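Local coordinates for Os03g0854200 protein (Oryza sativa Japonica Group, PDB 3HKM) that binds double-stranded DNA and single-stranded RNA, shows hydrolytic DNase and phosphorolytic RNase activities in vitro, and is a probable component of the exosome core complex, at residues Thr38-Ala43 / Val104-Val109; Ala31-Gly36 / Leu116-Asn121. All blocks are in the same frame, centred on the assembly; numbering follows the deposited sequence.

In the fold
Both contacts belong to the RNase PH-type fold and reach the same mixed sheet, with their centres about 7 Å apart. Interaction 1 joins strands 38-49 and 100-110 edge to edge within the sheet; interaction 2 lays helix 115-130 on a face of strand 29-35, the other neighbour of strand 38-49. The two meet through probable backbone hydrogen bonds, V40 O to W33 N and A42 N to A31 O, each 2.7 Å, and through I39 CD1 packing at 3.4 Å on R32 CD. Chain order links them too: strand 29-35 runs on into strand 38-49, and strand 100-110 into helix 115-130, which covers the face bearing V40 and A42.

Interaction 1: Thr38-Ala43 / Val104-Val109; sequences TIVLAA and VILQVV
L41 and Q107 face each other as an antiparallel hydrogen-bonded pair and trade two nearly straight bonds: L41 N to Q107 O and Q107 N to L41 O, both 2.8 Å. A43 and I105 repeat the doublet two residues on. At the far end V109 N adds a more bent bond to I39 O (149°). Between the doublets, CA hydrogens supply weaker contacts to oxygens already used: A42 CA lies 3.5 Å from I105 O and L106 CA 3.5 Å from L41 O, so each of these carbonyls takes both an N-H and a C-H. Beyond the second doublet V104 CA lies 3.3 Å from A43 O.

Apolar contacts sort by face. V40, A42, L106 and V108 share one face, where L106 turns CG anti to its backbone N (chi1 -170°) and lies across V40 at about a right angle; its CD1 is 4.0 Å from V40 CG2. On the other face A43 and I105 approach through their CB atoms, while L41 and A43 also touch L24. Past the L41/Q107 pair, beside the V109 N to I39 O bond, I39 crosses V109 obliquely, its CG1 3.5 Å from V109 CB and its CD1 near CG1 of the same valine.

V40 and A42 continue onto A122 and A126 of helix 115-130, and strand 61-67 flanks the other side of 104-109. The pairing is an antiparallel ladder in the interior of the mixed sheet of an RNase PH domain.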
ATOM      1  N   THR A  38       4.909  11.892  -2.530  1.00 21.42           N
ATOM      2  CA  THR A  38       4.637  10.571  -3.079  1.00 20.93           C
ATOM      3  C   THR A  38       3.138  10.432  -3.263  1.00 21.84           C
ATOM      4  O   THR A  38       2.383  10.332  -2.282  1.00 20.90           O
ATOM      5  CB  THR A  38       5.137   9.453  -2.157  1.00 21.43           C
ATOM      6  OG1 THR A  38       6.565   9.483  -2.122  1.00 19.11           O
ATOM      7  CG2 THR A  38       4.674   8.093  -2.663  1.00 18.95           C
ATOM      8  N   ILE A  39       2.703  10.441  -4.517  1.00 20.09           N
ATOM      9  CA  ILE A  39       1.278  10.377  -4.814  1.00 22.22           C
ATOM     10  C   ILE A  39       0.924   9.315  -5.857  1.00 22.60           C
ATOM     11  O   ILE A  39       1.654   9.106  -6.832  1.00 21.37           O
ATOM     12  CB  ILE A  39       0.684  11.771  -5.165  1.00 20.03           C
ATOM     13  CG1 ILE A  39      -0.423  11.638  -6.207  1.00 20.78           C
ATOM     14  CG2 ILE A  39       1.776  12.745  -5.609  1.00 22.96           C
ATOM     15  CD1 ILE A  39      -1.288  12.836  -6.303  1.00 22.30           C
ATOM     16  N   VAL A  40      -0.212   8.660  -5.632  1.00 19.26           N
ATOM     17  CA  VAL A  40      -0.618   7.495  -6.399  1.00 21.02           C
ATOM     18  C   VAL A  40      -2.116   7.552  -6.728  1.00 20.54           C
ATOM     19  O   VAL A  40      -2.902   8.093  -5.949  1.00 21.16           O
ATOM     20  CB  VAL A  40      -0.322   6.221  -5.566  1.00 23.85           C
ATOM     21  CG1 VAL A  40      -1.453   5.219  -5.671  1.00 22.37           C
ATOM     22  CG2 VAL A  40       1.047   5.613  -5.927  1.00 18.52           C
ATOM     23  N   LEU A  41      -2.510   7.000  -7.877  1.00 19.58           N
ATOM     24  CA  LEU A  41      -3.929   6.861  -8.212  1.00 19.44           C
ATOM     25  C   LEU A  41      -4.341   5.394  -8.316  1.00 18.94           C
ATOM     26  O   LEU A  41      -3.778   4.638  -9.109  1.00 19.35           O
ATOM     27  CB  LEU A  41      -4.278   7.596  -9.513  1.00 21.75           C
ATOM     28  CG  LEU A  41      -5.675   7.304 -10.087  1.00 20.89           C
ATOM     29  CD1 LEU A  41      -6.769   7.825  -9.157  1.00 21.22           C
ATOM     30  CD2 LEU A  41      -5.849   7.891 -11.484  1.00 20.81           C
ATOM     31  N   ALA A  42      -5.330   5.007  -7.515  1.00 18.74           N
ATOM     32  CA  ALA A  42      -5.808   3.621  -7.441  1.00 19.82           C
ATOM     33  C   ALA A  42      -7.218   3.444  -8.018  1.00 19.31           C
ATOM     34  O   ALA A  42      -8.157   4.082  -7.569  1.00 19.20           O
ATOM     35  CB  ALA A  42      -5.772   3.131  -5.991  1.00 18.90           C
ATOM     36  N   ALA A  43      -7.363   2.566  -9.006  1.00 21.66           N
ATOM     37  CA  ALA A  43      -8.652   2.364  -9.679  1.00 21.52           C
ATOM     38  C   ALA A  43      -9.111   0.913  -9.558  1.00 20.61           C
ATOM     39  O   ALA A  43      -8.354  -0.001  -9.877  1.00 20.47           O
ATOM     40  CB  ALA A  43      -8.558   2.771 -11.154  1.00 17.46           C
ATOM     41  N   VAL A 104      -7.461  -4.176 -10.250  1.00 19.19           N
ATOM     42  CA  VAL A 104      -6.893  -2.988  -9.644  1.00 19.87           C
ATOM     43  C   VAL A 104      -5.809  -2.408 -10.550  1.00 21.59           C
ATOM     44  O   VAL A 104      -4.894  -3.116 -10.978  1.00 23.83           O
ATOM     45  CB  VAL A 104      -6.282  -3.325  -8.268  1.00 20.96           C
ATOM     46  CG1 VAL A 104      -5.743  -2.074  -7.593  1.00 19.88           C
ATOM     47  CG2 VAL A 104      -7.311  -4.019  -7.391  1.00 18.61           C
ATOM     48  N   ILE A 105      -5.922  -1.122 -10.856  1.00 20.97           N
ATOM     49  CA  ILE A 105      -4.864  -0.423 -11.564  1.00 21.42           C
ATOM     50  C   ILE A 105      -4.252   0.629 -10.656  1.00 19.29           C
ATOM     51  O   ILE A 105      -4.956   1.418 -10.039  1.00 20.01           O
ATOM     52  CB  ILE A 105      -5.353   0.227 -12.869  1.00 22.15           C
ATOM     53  CG1 ILE A 105      -5.835  -0.850 -13.838  1.00 23.31           C
ATOM     54  CG2 ILE A 105      -4.233   1.033 -13.511  1.00 23.43           C
ATOM     55  CD1 ILE A 105      -6.019  -0.349 -15.249  1.00 27.16           C
ATOM     56  N   LEU A 106      -2.932   0.606 -10.565  1.00 20.39           N
ATOM     57  CA  LEU A 106      -2.189   1.532  -9.737  1.00 20.67           C
ATOM     58  C   LEU A 106      -1.318   2.394 -10.643  1.00 21.06           C
ATOM     59  O   LEU A 106      -0.434   1.892 -11.330  1.00 22.50           O
ATOM     60  CB  LEU A 106      -1.341   0.761  -8.722  1.00 19.49           C
ATOM     61  CG  LEU A 106      -0.654   1.521  -7.585  1.00 20.29           C
ATOM     62  CD1 LEU A 106       0.612   2.230  -8.052  1.00 20.56           C
ATOM     63  CD2 LEU A 106      -1.621   2.493  -6.925  1.00 19.83           C
ATOM     64  N   GLN A 107      -1.594   3.689 -10.661  1.00 20.67           N
ATOM     65  CA  GLN A 107      -0.832   4.620 -11.472  1.00 19.46           C
ATOM     66  C   GLN A 107      -0.004   5.533 -10.576  1.00 22.90           C
ATOM     67  O   GLN A 107      -0.553   6.297  -9.774  1.00 21.55           O
ATOM     68  CB  GLN A 107      -1.775   5.450 -12.341  1.00 21.72           C
ATOM     69  CG  GLN A 107      -1.104   6.629 -13.045  1.00 23.74           C
ATOM     70  CD  GLN A 107      -0.150   6.192 -14.149  1.00 26.42           C
ATOM     71  OE1 GLN A 107       1.056   6.467 -14.099  1.00 27.02           O
ATOM     72  NE2 GLN A 107      -0.685   5.497 -15.147  1.00 25.05           N
ATOM     73  N   VAL A 108       1.320   5.450 -10.711  1.00 23.48           N
ATOM     74  CA  VAL A 108       2.224   6.342  -9.982  1.00 21.71           C
ATOM     75  C   VAL A 108       2.229   7.754 -10.566  1.00 23.51           C
ATOM     76  O   VAL A 108       2.367   7.943 -11.776  1.00 23.12           O
ATOM     77  CB  VAL A 108       3.653   5.789  -9.934  1.00 22.45           C
ATOM     78  CG1 VAL A 108       4.559   6.727  -9.152  1.00 21.64           C
ATOM     79  CG2 VAL A 108       3.642   4.423  -9.293  1.00 21.37           C
ATOM     80  N   VAL A 109       2.060   8.737  -9.689  1.00 22.93           N
ATOM     81  CA  VAL A 109       1.978  10.139 -10.083  1.00 23.01           C
ATOM     82  C   VAL A 109       3.254  10.870  -9.675  1.00 23.99           C
ATOM     83  O   VAL A 109       3.798  11.665 -10.431  1.00 23.52           O
ATOM     84  CB  VAL A 109       0.738  10.826  -9.444  1.00 21.16           C
ATOM     85  CG1 VAL A 109       0.816  12.338  -9.598  1.00 22.98           C
ATOM     86  CG2 VAL A 109      -0.548  10.273 -10.056  1.00 23.02           C
TER

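Interaction 2: Ala31-Gly36 / Leu116-Asn121; sequences ARWAQG and LPCAIN
W33 presents its indole to the helix in two ways, with N121 over one face and C118 at the rim. N121 CB sits 3.5 Å above the W33 ring plane, displaced toward the rim, 3.6 Å from W33 CE2 and also close to CZ2; measured to the centroid of the five-membered ring it is 4.0 Å away, a CH-pi contact over the face. CB does the touching; the asparagine amide beyond it is inclined 44° to the indole.

C118 comes to the edge instead. Its SG, anti to the backbone N (chi1 180°), approaches W33 CD1 at 3.6 Å and lies 78° off the ring normal, a cysteine sulfur-aromatic contact. Q35 extends beyond CG alongside C118, its CD 3.9 Å from C118 CB and in the plane of the indole at the ring's edge. The Q35 and N121 side chains cross at about a right angle, their amide planes inclined to each other, and bring the ends of two buried polar groups together beside the indole.

Within helix 115-130, A122, next to N121, and A125, one turn further on, also touch W33, while F225 of helix 205-229 meets the indole with the ring planes steeply inclined. Strand 29-35 lies between strands 17-21 and 38-49, and helix 115-130 packs over its W33 and Q35 side, running roughly antiparallel to it.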
ATOM      1  N   ALA A  31      -9.041   6.141  -5.819  1.00 21.02           N
ATOM      2  CA  ALA A  31      -8.432   6.972  -4.796  1.00 20.28           C
ATOM      3  C   ALA A  31      -7.113   7.514  -5.319  1.00 18.18           C
ATOM      4  O   ALA A  31      -6.240   6.749  -5.692  1.00 17.15           O
ATOM      5  CB  ALA A  31      -8.196   6.160  -3.523  1.00 18.59           C
ATOM      6  N   ARG A  32      -6.988   8.834  -5.369  1.00 16.53           N
ATOM      7  CA  ARG A  32      -5.688   9.450  -5.549  1.00 19.29           C
ATOM      8  C   ARG A  32      -5.129   9.716  -4.154  1.00 20.36           C
ATOM      9  O   ARG A  32      -5.548  10.648  -3.464  1.00 20.68           O
ATOM     10  CB  ARG A  32      -5.777  10.742  -6.363  1.00 19.98           C
ATOM     11  CG  ARG A  32      -4.634  11.721  -6.084  1.00 22.04           C
ATOM     12  CD  ARG A  32      -4.600  12.884  -7.064  1.00 23.65           C
ATOM     13  NE  ARG A  32      -4.300  12.412  -8.412  1.00 29.24           N
ATOM     14  CZ  ARG A  32      -3.758  13.152  -9.374  1.00 27.21           C
ATOM     15  NH1 ARG A  32      -3.433  14.412  -9.154  1.00 27.91           N
ATOM     16  NH2 ARG A  32      -3.531  12.618 -10.561  1.00 27.48           N
ATOM     17  N   TRP A  33      -4.192   8.875  -3.738  1.00 19.28           N
ATOM     18  CA  TRP A  33      -3.695   8.906  -2.371  1.00 18.97           C
ATOM     19  C   TRP A  33      -2.321   9.588  -2.334  1.00 20.17           C
ATOM     20  O   TRP A  33      -1.441   9.282  -3.149  1.00 17.62           O
ATOM     21  CB  TRP A  33      -3.633   7.471  -1.834  1.00 19.13           C
ATOM     22  CG  TRP A  33      -3.162   7.316  -0.437  1.00 17.54           C
ATOM     23  CD1 TRP A  33      -1.873   7.343  -0.003  1.00 16.80           C
ATOM     24  CD2 TRP A  33      -3.973   7.070   0.719  1.00 20.06           C
ATOM     25  NE1 TRP A  33      -1.829   7.150   1.353  1.00 17.98           N
ATOM     26  CE2 TRP A  33      -3.104   6.979   1.823  1.00 18.22           C
ATOM     27  CE3 TRP A  33      -5.351   6.932   0.929  1.00 20.27           C
ATOM     28  CZ2 TRP A  33      -3.566   6.745   3.121  1.00 18.55           C
ATOM     29  CZ3 TRP A  33      -5.807   6.698   2.220  1.00 19.47           C
ATOM     30  CH2 TRP A  33      -4.916   6.610   3.297  1.00 18.75           C
ATOM     31  N   ALA A  34      -2.147  10.521  -1.400  1.00 16.59           N
ATOM     32  CA  ALA A  34      -0.892  11.248  -1.291  1.00 17.33           C
ATOM     33  C   ALA A  34      -0.280  11.221   0.112  1.00 17.46           C
ATOM     34  O   ALA A  34      -0.954  11.455   1.112  1.00 16.47           O
ATOM     35  CB  ALA A  34      -1.072  12.686  -1.767  1.00 18.59           C
ATOM     36  N   GLN A  35       1.009  10.919   0.171  1.00 16.92           N
ATOM     37  CA  GLN A  35       1.775  11.109   1.387  1.00 19.39           C
ATOM     38  C   GLN A  35       2.980  11.944   1.003  1.00 18.95           C
ATOM     39  O   GLN A  35       3.839  11.489   0.254  1.00 19.32           O
ATOM     40  CB  GLN A  35       2.207   9.766   1.947  1.00 19.95           C
ATOM     41  CG  GLN A  35       1.075   8.778   2.034  1.00 17.77           C
ATOM     42  CD  GLN A  35       1.559   7.379   2.316  1.00 17.00           C
ATOM     43  OE1 GLN A  35       2.757   7.135   2.408  1.00 22.15           O
ATOM     44  NE2 GLN A  35       0.629   6.451   2.455  1.00 17.02           N
ATOM     45  N   GLY A  36       3.037  13.175   1.494  1.00 19.09           N
ATOM     46  CA  GLY A  36       4.047  14.100   1.025  1.00 20.09           C
ATOM     47  C   GLY A  36       3.930  14.220  -0.484  1.00 21.71           C
ATOM     48  O   GLY A  36       2.818  14.331  -1.015  1.00 21.45           O
ATOM     49  N   LEU A 116       5.695   1.851  -2.276  1.00 17.31           N
ATOM     50  CA  LEU A 116       4.918   0.624  -2.166  1.00 17.95           C
ATOM     51  C   LEU A 116       3.927   0.715  -0.990  1.00 18.74           C
ATOM     52  O   LEU A 116       2.754   0.339  -1.129  1.00 17.14           O
ATOM     53  CB  LEU A 116       5.841  -0.591  -2.054  1.00 18.49           C
ATOM     54  CG  LEU A 116       5.296  -1.984  -2.382  1.00 21.01           C
ATOM     55  CD1 LEU A 116       5.321  -2.899  -1.172  1.00 20.96           C
ATOM     56  CD2 LEU A 116       3.909  -1.930  -3.025  1.00 20.70           C
ATOM     57  N   PRO A 117       4.387   1.212   0.171  1.00 16.73           N
ATOM     58  CA  PRO A 117       3.422   1.438   1.254  1.00 17.02           C
ATOM     59  C   PRO A 117       2.331   2.435   0.854  1.00 16.29           C
ATOM     60  O   PRO A 117       1.172   2.255   1.227  1.00 17.88           O
ATOM     61  CB  PRO A 117       4.290   2.016   2.375  1.00 16.49           C
ATOM     62  CG  PRO A 117       5.626   1.438   2.139  1.00 17.48           C
ATOM     63  CD  PRO A 117       5.774   1.392   0.633  1.00 17.84           C
ATOM     64  N   CYS A 118       2.689   3.470   0.101  1.00 16.11           N
ATOM     65  CA  CYS A 118       1.699   4.436  -0.362  1.00 17.08           C
ATOM     66  C   CYS A 118       0.697   3.770  -1.311  1.00 19.28           C
ATOM     67  O   CYS A 118      -0.525   3.926  -1.149  1.00 17.95           O
ATOM     68  CB  CYS A 118       2.373   5.622  -1.051  1.00 17.92           C
ATOM     69  SG  CYS A 118       1.231   6.891  -1.675  1.00 21.08           S
ATOM     70  N   ALA A 119       1.214   3.028  -2.292  1.00 16.70           N
ATOM     71  CA  ALA A 119       0.367   2.333  -3.262  1.00 16.90           C
ATOM     72  C   ALA A 119      -0.560   1.335  -2.582  1.00 17.83           C
ATOM     73  O   ALA A 119      -1.707   1.170  -2.983  1.00 19.16           O
ATOM     74  CB  ALA A 119       1.222   1.639  -4.316  1.00 18.57           C
ATOM     75  N   ILE A 120      -0.055   0.673  -1.546  1.00 15.91           N
ATOM     76  CA  ILE A 120      -0.850  -0.239  -0.733  1.00 16.90           C
ATOM     77  C   ILE A 120      -2.049   0.454  -0.063  1.00 16.54           C
ATOM     78  O   ILE A 120      -3.190   0.030  -0.217  1.00 16.54           O
ATOM     79  CB  ILE A 120       0.048  -0.944   0.320  1.00 16.02           C
ATOM     80  CG1 ILE A 120       1.028  -1.890  -0.398  1.00 17.70           C
ATOM     81  CG2 ILE A 120      -0.796  -1.706   1.340  1.00 13.88           C
ATOM     82  CD1 ILE A 120       1.878  -2.733   0.528  1.00 17.33           C
ATOM     83  N   ASN A 121      -1.777   1.514   0.689  1.00 16.82           N
ATOM     84  CA  ASN A 121      -2.822   2.298   1.342  1.00 17.73           C
ATOM     85  C   ASN A 121      -3.845   2.852   0.354  1.00 17.39           C
ATOM     86  O   ASN A 121      -5.052   2.821   0.599  1.00 17.11           O
ATOM     87  CB  ASN A 121      -2.193   3.460   2.105  1.00 18.07           C
ATOM     88  CG  ASN A 121      -1.268   2.997   3.205  1.00 16.33           C
ATOM     89  OD1 ASN A 121      -0.215   3.588   3.430  1.00 18.83           O
ATOM     90  ND2 ASN A 121      -1.653   1.937   3.895  1.00 15.50           N
TER